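Malonyl CoA-ACP transacylase (PDB 3K89) probably transfers the malonyl group from malonyl-CoA to holo acyl carrier protein, releasing CoA and supplying malonyl-ACP. Local coordinates at residues I271-C277 with L294-L299; F122-A127 with M207-Q213; W259-Q264 with L286-I290. All coordinates share one frame; numbering follows the deposited sequence.

Interaction 1: I271-C277 with L294-L299; sequences ITRIAEC and LDARPL
Ile274 and Leu294 meet by their outermost methyls, CD1 of Ile274 lying 3.9 Å from CD1 of Leu294, on one face of a parallel pair of strands, 273-276 and 295-298. Leu294 is wedged at the start of the pair: its other methyl, CD2, sits against CA of Thr272 and the backbone carbonyl of Ile271, 3.3 Å from that O, and Ile287 of helix 282-290 touches both Ile274 and Leu294. At the far end and on the other face lies Leu299. With its CG anti to the carbonyl carbon (chi1 -53°), the branch leans back over the first strand, and CD1 settles 3.7 Å from CB of Ala275, whose small methyl leaves room for it; CB of Cys277 borders the same methyl more loosely. Between the two leucines the backbones are stitched in parallel fashion. Ile274 bonds through both its N and its O, to Asp295 O and Arg297 N, and the Arg297 N to Ile274 O bond runs almost straight out from the carbonyl. Glu276 repeats the pattern with Arg297 O and Leu299 N, while Asp295 N reaches Thr272 O at 2.8 Å.

The face carrying Arg273, Ala275, Asp295 and Arg297 turns polar at its edge. A water accepts from Arg273 NE and donates to Asp295 OD2, which also receives a hydrogen bond from Trp312 NE1; Arg297 NE makes a longer, weak salt bridge to Asp295 OD1 at 3.4 Å. On the other face, Glu276 extends to Ser284 OG and Leu283 N at the start of helix 282-290, the connection of this beta-alpha-beta crossover. The chemistry implies a division of labour: main-chain bonds set the register, Leu294 and Leu299 pack over the two ends, and the Asp295 carboxylate probably offsets part of the arginine charge alongside it.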
# COMPACT_ATOMS: atom_id res chain seq x y z
N ILE A 271 2.36 18.59 7.52
CA ILE A 271 2.32 17.38 8.32
C ILE A 271 3.64 17.14 9.07
O ILE A 271 4.72 17.19 8.48
CB ILE A 271 1.99 16.14 7.44
CG1 ILE A 271 0.64 16.33 6.73
CG2 ILE A 271 2.02 14.85 8.26
CD1 ILE A 271 -0.54 16.52 7.67
N THR A 272 3.53 16.90 10.38
CA THR A 272 4.67 16.59 11.26
C THR A 272 4.49 15.25 11.99
O THR A 272 5.43 14.73 12.60
CB THR A 272 4.87 17.69 12.35
OG1 THR A 272 3.75 17.69 13.23
CG2 THR A 272 5.02 19.06 11.71
N ARG A 273 3.27 14.71 11.96
CA ARG A 273 2.95 13.48 12.66
C ARG A 273 2.23 12.55 11.70
O ARG A 273 1.30 12.96 11.05
CB ARG A 273 2.02 13.74 13.85
CG ARG A 273 2.56 14.70 14.92
CD ARG A 273 1.41 15.15 15.83
NE ARG A 273 1.88 15.69 17.10
CZ ARG A 273 1.09 16.07 18.10
NH1 ARG A 273 -0.23 15.97 17.99
NH2 ARG A 273 1.61 16.54 19.22
N ILE A 274 2.68 11.29 11.63
CA ILE A 274 2.05 10.33 10.72
C ILE A 274 1.78 9.02 11.45
O ILE A 274 2.70 8.40 12.02
CB ILE A 274 2.91 10.07 9.45
CG1 ILE A 274 3.20 11.39 8.70
CG2 ILE A 274 2.21 9.08 8.51
CD1 ILE A 274 4.10 11.25 7.49
N ALA A 275 0.53 8.59 11.43
CA ALA A 275 0.19 7.28 11.98
C ALA A 275 0.16 6.25 10.87
O ALA A 275 -0.44 6.51 9.82
CB ALA A 275 -1.14 7.32 12.68
N GLU A 276 0.76 5.09 11.11
CA GLU A 276 0.61 3.96 10.20
C GLU A 276 -0.60 3.16 10.65
O GLU A 276 -0.56 2.46 11.69
CB GLU A 276 1.90 3.12 10.15
CG GLU A 276 1.82 1.97 9.13
CD GLU A 276 3.17 1.36 8.79
OE1 GLU A 276 4.16 1.65 9.49
OE2 GLU A 276 3.25 0.63 7.79
N CYS A 277 -1.68 3.25 9.88
CA CYS A 277 -2.97 2.75 10.31
C CYS A 277 -3.24 1.38 9.70
O CYS A 277 -3.92 1.26 8.68
CB CYS A 277 -4.06 3.75 9.92
SG CYS A 277 -5.66 3.38 10.64
N LEU A 294 9.92 13.88 10.90
CA LEU A 294 8.52 13.46 11.09
C LEU A 294 8.37 12.46 12.24
O LEU A 294 9.22 11.60 12.44
CB LEU A 294 7.95 12.87 9.80
CG LEU A 294 8.00 13.79 8.57
CD1 LEU A 294 7.51 13.07 7.32
CD2 LEU A 294 7.23 15.09 8.80
N ASP A 295 7.28 12.61 13.00
CA ASP A 295 6.95 11.73 14.10
C ASP A 295 6.06 10.62 13.55
O ASP A 295 4.84 10.79 13.45
CB ASP A 295 6.23 12.53 15.20
CG ASP A 295 5.83 11.70 16.42
OD1 ASP A 295 6.08 10.48 16.48
OD2 ASP A 295 5.24 12.30 17.34
N ALA A 296 6.69 9.52 13.16
CA ALA A 296 5.98 8.40 12.53
C ALA A 296 5.74 7.26 13.51
O ALA A 296 6.69 6.70 14.07
CB ALA A 296 6.77 7.91 11.30
N ARG A 297 4.48 6.89 13.70
CA ARG A 297 4.12 5.87 14.69
C ARG A 297 3.20 4.79 14.14
O ARG A 297 2.14 5.12 13.61
CB ARG A 297 3.42 6.52 15.89
CG ARG A 297 4.29 7.43 16.72
CD ARG A 297 3.48 7.92 17.89
NE ARG A 297 4.29 8.71 18.81
CZ ARG A 297 4.66 8.31 20.03
NH1 ARG A 297 4.33 7.10 20.51
NH2 ARG A 297 5.39 9.13 20.77
N PRO A 298 3.56 3.51 14.30
CA PRO A 298 2.63 2.42 13.96
C PRO A 298 1.47 2.32 14.96
O PRO A 298 1.62 2.70 16.13
CB PRO A 298 3.49 1.16 14.11
CG PRO A 298 4.52 1.55 15.10
CD PRO A 298 4.85 2.97 14.78
N LEU A 299 0.33 1.81 14.49
CA LEU A 299 -0.84 1.58 15.34
C LEU A 299 -1.24 0.10 15.41
O LEU A 299 -2.30 -0.23 15.96
CB LEU A 299 -2.03 2.41 14.82
CG LEU A 299 -1.88 3.92 14.60
CD1 LEU A 299 -3.18 4.50 14.01
CD2 LEU A 299 -1.51 4.61 15.91
O HOH W 1 4.69 14.92 17.75

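Interaction 2: F122-A127 with M207-Q213; sequences FMQAAA and MRDAANQ
Phe122, Met123 and Ala126 pack against Met207, Ala210 and Gln213 in a mainly apolar contact between two helices, joining the C-terminal end of helix 109-126 to the start of helix 208-219. The short segments run roughly antiparallel, at 152°, with their axes 8.7 Å apart at closest approach. Ala210 permits this closeness: its CB sits 3.6 Å from the carbonyl O of Phe122 and also meets CB of the same residue.

Outward from there, the Phe122 ring is covered on one face by Gln213, whose CB stands over the ring centre in a CH-pi contact, 3.7 Å from the centroid. The Gln213 chain then runs out toward the CG-CD1 side of the ring, the amide plane tilted 29° from it, with NE2 near CD1 and OE1 near CB. OE1 and the Phe122 O both accept from one water, so a polar bridge runs beside the aromatic contact. At the other end, bends at chi2 and chi3 fold SD and CE of Met207 against Met123 and Ala126. SD lies 3.7 Å from CG of Met123, the two side chains crossing at about a right angle, while CE reaches CB of Ala126 at 3.7 Å and also nears Met123 O.

Leu253 of helix 242-254 touches both Met123 and Ala210, extending the apolar cluster. Met123 also touches Val200 and Ser202, on the loop leading to the predicted active-site His203, and its side chain is about 5 Å from that of the predicted active-site Ser94. Through Met123 the pair reaches the surroundings of this Ser-His site, consistent with a second-shell place in a FabD acyltransferase.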
# COMPACT_ATOMS: atom_id res chain seq x y z
N PHE A 122 -6.94 -9.48 -11.21
CA PHE A 122 -6.52 -8.98 -12.52
C PHE A 122 -5.01 -8.97 -12.59
O PHE A 122 -4.44 -9.34 -13.62
CB PHE A 122 -7.05 -7.57 -12.81
CG PHE A 122 -8.56 -7.45 -12.80
CD1 PHE A 122 -9.37 -8.51 -13.20
CD2 PHE A 122 -9.16 -6.24 -12.45
CE1 PHE A 122 -10.77 -8.37 -13.19
CE2 PHE A 122 -10.55 -6.09 -12.45
CZ PHE A 122 -11.35 -7.15 -12.83
N MET A 123 -4.37 -8.53 -11.50
CA MET A 123 -2.90 -8.46 -11.44
C MET A 123 -2.28 -9.85 -11.57
O MET A 123 -1.30 -10.03 -12.31
CB MET A 123 -2.45 -7.81 -10.13
CG MET A 123 -2.79 -6.33 -10.06
SD MET A 123 -2.65 -5.66 -8.39
CE MET A 123 -0.89 -5.35 -8.28
N GLN A 124 -2.85 -10.82 -10.86
CA GLN A 124 -2.32 -12.17 -10.86
C GLN A 124 -2.43 -12.82 -12.23
O GLN A 124 -1.51 -13.52 -12.66
CB GLN A 124 -3.02 -13.02 -9.80
CG GLN A 124 -2.35 -14.36 -9.53
CD GLN A 124 -1.09 -14.22 -8.70
OE1 GLN A 124 -1.15 -13.88 -7.51
NE2 GLN A 124 0.07 -14.49 -9.31
N ALA A 125 -3.55 -12.55 -12.91
CA ALA A 125 -3.82 -13.12 -14.23
C ALA A 125 -2.91 -12.52 -15.30
O ALA A 125 -2.64 -13.17 -16.32
CB ALA A 125 -5.27 -12.92 -14.60
N ALA A 126 -2.45 -11.29 -15.05
CA ALA A 126 -1.57 -10.60 -15.97
C ALA A 126 -0.19 -11.23 -15.95
O ALA A 126 0.52 -11.20 -16.96
CB ALA A 126 -1.48 -9.13 -15.61
N ALA A 127 0.18 -11.82 -14.82
CA ALA A 127 1.49 -12.42 -14.64
C ALA A 127 1.39 -13.72 -13.83
O ALA A 127 1.67 -13.73 -12.63
CB ALA A 127 2.44 -11.44 -13.96
N MET A 207 1.31 -4.65 -16.11
CA MET A 207 -0.01 -4.47 -15.53
C MET A 207 -0.91 -3.57 -16.38
O MET A 207 -2.00 -3.21 -15.95
CB MET A 207 0.12 -3.79 -14.16
CG MET A 207 0.85 -4.60 -13.08
SD MET A 207 -0.05 -6.10 -12.60
CE MET A 207 0.90 -7.36 -13.47
N ARG A 208 -0.47 -3.21 -17.59
CA ARG A 208 -1.24 -2.21 -18.36
C ARG A 208 -2.67 -2.66 -18.68
O ARG A 208 -3.61 -1.88 -18.53
CB ARG A 208 -0.48 -1.78 -19.63
CG ARG A 208 -1.17 -0.69 -20.43
CD ARG A 208 -1.21 0.62 -19.67
NE ARG A 208 -2.03 1.62 -20.36
CZ ARG A 208 -3.35 1.72 -20.24
NH1 ARG A 208 -4.03 0.90 -19.45
NH2 ARG A 208 -4.00 2.66 -20.91
N ASP A 209 -2.83 -3.91 -19.11
CA ASP A 209 -4.15 -4.44 -19.44
C ASP A 209 -5.01 -4.67 -18.19
O ASP A 209 -6.22 -4.39 -18.21
CB ASP A 209 -4.04 -5.70 -20.28
CG ASP A 209 -3.51 -5.42 -21.68
OD1 ASP A 209 -3.81 -4.34 -22.23
OD2 ASP A 209 -2.80 -6.29 -22.23
N ALA A 210 -4.39 -5.16 -17.12
CA ALA A 210 -5.07 -5.32 -15.83
C ALA A 210 -5.64 -3.98 -15.36
O ALA A 210 -6.72 -3.93 -14.78
CB ALA A 210 -4.15 -5.90 -14.78
N ALA A 211 -4.90 -2.91 -15.64
CA ALA A 211 -5.33 -1.54 -15.28
C ALA A 211 -6.62 -1.15 -15.99
O ALA A 211 -7.49 -0.49 -15.40
CB ALA A 211 -4.23 -0.52 -15.58
N ASN A 212 -6.76 -1.53 -17.26
CA ASN A 212 -8.03 -1.29 -17.96
C ASN A 212 -9.19 -2.08 -17.38
O ASN A 212 -10.30 -1.54 -17.22
CB ASN A 212 -7.86 -1.54 -19.46
CG ASN A 212 -6.94 -0.50 -20.10
OD1 ASN A 212 -6.82 0.63 -19.61
ND2 ASN A 212 -6.27 -0.89 -21.18
N GLN A 213 -8.93 -3.32 -17.00
CA GLN A 213 -9.94 -4.16 -16.35
C GLN A 213 -10.36 -3.51 -15.03
O GLN A 213 -11.55 -3.44 -14.72
CB GLN A 213 -9.40 -5.55 -16.07
CG GLN A 213 -9.14 -6.38 -17.32
CD GLN A 213 -8.51 -7.69 -16.96
OE1 GLN A 213 -7.33 -7.76 -16.61
NE2 GLN A 213 -9.31 -8.75 -16.99
O HOH W 2 -5.48 -9.51 -16.10

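Interaction 3: W259-Q264 with L286-I290; sequences WTGCVQ and LIKRI
With CG1 anti to its carbonyl carbon (chi1 -66°) and the chain extended beyond it, Ile290 drives CD1 into helix 259-268, while its CG2 branch is left to spread along the same helix. Trp259 comes to meet it through a chi1 of -174°, which sets CG anti to the backbone N and presents CD1 of the indole to 286-290. Ile290 is a true knob in a hole, seated among Trp259, Thr260, Val263 and Gln264. Its CD1 lies 3.9 Å from CA of Thr260 and 3.8 Å from CG2 of Val263; its CG2 rests 3.8 Å from CG1 of Val263 and also meets the aliphatic CG of Gln264.

One turn back, Leu286 and Ile287 continue the packing. CD1 of Leu286 approaches CD1 of Trp259 at 3.8 Å, its side chain crossing the indole at about a right angle, and CG1 of Ile287 stands 3.8 Å from CG2 of Val263. That same valine methyl lies over one face of the Trp259 ring, offset toward its rim. No hydrogen bond links the two segments, and Trp259 NE1, buried against CB and CD1 of Leu286, has no polar partner in the model.

The segment axes are 10.1 Å apart and inclined at 72°, so the helices share a short patch rather than a long seam. Beyond it, the indole meets the His93 ring obliquely. Val9 of strand 6-10 touches Trp259 and Ile287, and strand 158-165 of the mixed sheet borders the patch through Asn164, against Trp259 and Leu286, and Ser165, against Ile290.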
# COMPACT_ATOMS: atom_id res chain seq x y z
N TRP A 259 6.38 6.72 -3.37
CA TRP A 259 6.15 6.77 -1.92
C TRP A 259 6.95 7.91 -1.29
O TRP A 259 6.40 8.69 -0.50
CB TRP A 259 6.40 5.42 -1.22
CG TRP A 259 5.98 5.52 0.24
CD1 TRP A 259 6.79 5.49 1.36
CD2 TRP A 259 4.65 5.77 0.72
NE1 TRP A 259 6.03 5.68 2.49
CE2 TRP A 259 4.72 5.84 2.13
CE3 TRP A 259 3.40 5.92 0.08
CZ2 TRP A 259 3.58 6.08 2.92
CZ3 TRP A 259 2.27 6.13 0.87
CH2 TRP A 259 2.38 6.22 2.28
N THR A 260 8.21 8.04 -1.68
CA THR A 260 9.03 9.18 -1.21
C THR A 260 8.32 10.49 -1.50
O THR A 260 8.19 11.33 -0.61
CB THR A 260 10.42 9.13 -1.82
OG1 THR A 260 11.06 7.94 -1.36
CG2 THR A 260 11.28 10.34 -1.39
N GLY A 261 7.82 10.63 -2.73
CA GLY A 261 7.11 11.83 -3.16
C GLY A 261 5.87 12.10 -2.33
O GLY A 261 5.60 13.25 -1.96
N CYS A 262 5.09 11.05 -2.03
CA CYS A 262 3.88 11.22 -1.22
C CYS A 262 4.21 11.73 0.19
O CYS A 262 3.55 12.62 0.70
CB CYS A 262 3.10 9.90 -1.12
SG CYS A 262 2.23 9.46 -2.65
N VAL A 263 5.24 11.16 0.80
CA VAL A 263 5.64 11.55 2.16
C VAL A 263 6.18 12.99 2.15
O VAL A 263 5.82 13.78 3.00
CB VAL A 263 6.65 10.56 2.77
CG1 VAL A 263 7.18 11.05 4.12
CG2 VAL A 263 5.99 9.17 2.95
N GLN A 264 7.00 13.31 1.16
CA GLN A 264 7.49 14.69 0.99
C GLN A 264 6.33 15.67 0.76
O GLN A 264 6.36 16.80 1.26
CB GLN A 264 8.51 14.77 -0.15
CG GLN A 264 9.84 14.11 0.21
CD GLN A 264 10.79 13.94 -0.99
OE1 GLN A 264 10.38 14.00 -2.15
NE2 GLN A 264 12.07 13.73 -0.70
N LEU A 286 10.05 3.49 6.34
CA LEU A 286 10.32 4.31 5.15
C LEU A 286 10.27 5.81 5.45
O LEU A 286 11.13 6.56 5.00
CB LEU A 286 9.35 3.95 4.01
CG LEU A 286 9.40 2.48 3.58
CD1 LEU A 286 8.30 2.23 2.56
CD2 LEU A 286 10.78 2.13 2.97
N ILE A 287 9.24 6.22 6.19
CA ILE A 287 9.04 7.62 6.54
C ILE A 287 10.25 8.16 7.31
O ILE A 287 10.72 9.26 7.02
CB ILE A 287 7.73 7.83 7.33
CG1 ILE A 287 6.51 7.65 6.41
CG2 ILE A 287 7.67 9.25 7.94
CD1 ILE A 287 5.21 7.34 7.14
N LYS A 288 10.76 7.38 8.27
CA LYS A 288 11.94 7.77 9.06
C LYS A 288 13.17 7.99 8.20
O LYS A 288 14.05 8.80 8.54
CB LYS A 288 12.23 6.76 10.18
CG LYS A 288 11.13 6.66 11.24
CD LYS A 288 11.57 5.83 12.43
CE LYS A 288 10.51 4.79 12.84
NZ LYS A 288 9.09 5.28 12.75
N ARG A 289 13.25 7.26 7.08
CA ARG A 289 14.36 7.40 6.13
C ARG A 289 14.15 8.59 5.19
O ARG A 289 15.12 9.24 4.78
CB ARG A 289 14.59 6.09 5.36
CG ARG A 289 15.81 6.07 4.44
CD ARG A 289 17.13 6.15 5.21
NE ARG A 289 18.26 6.38 4.31
CZ ARG A 289 18.59 7.57 3.81
NH1 ARG A 289 17.88 8.65 4.12
NH2 ARG A 289 19.63 7.68 2.99
N ILE A 290 12.90 8.87 4.85
CA ILE A 290 12.56 9.97 3.94
C ILE A 290 12.75 11.34 4.60
O ILE A 290 13.34 12.26 4.02
CB ILE A 290 11.11 9.81 3.41
CG1 ILE A 290 11.00 8.57 2.52
CG2 ILE A 290 10.69 11.05 2.60
CD1 ILE A 290 9.58 7.99 2.42

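Overall arrangement
Interactions 1 and 3 are interleaved along the chain and adjoin in space, with centres 11 Å apart. Ile287 of 286-290 packs onto Ile274 and Ala296, and Leu294 CD1 lies 3.8 Å from Val263 CG1, so the helix packing of interaction 3 continues directly into one face of the strand pair. Interaction 2 lies across the chain's centre, 32 Å from interaction 1 and 27 Å from interaction 3, centre to centre. The predicted active site nevertheless relates them: the Ser94 side chain, close to that of Met123, is about 8 Å from that of Trp259 and 12 Å from that of Glu276. Bound glycerol lies about 5 Å from the side chains of both Glu276 and Leu286.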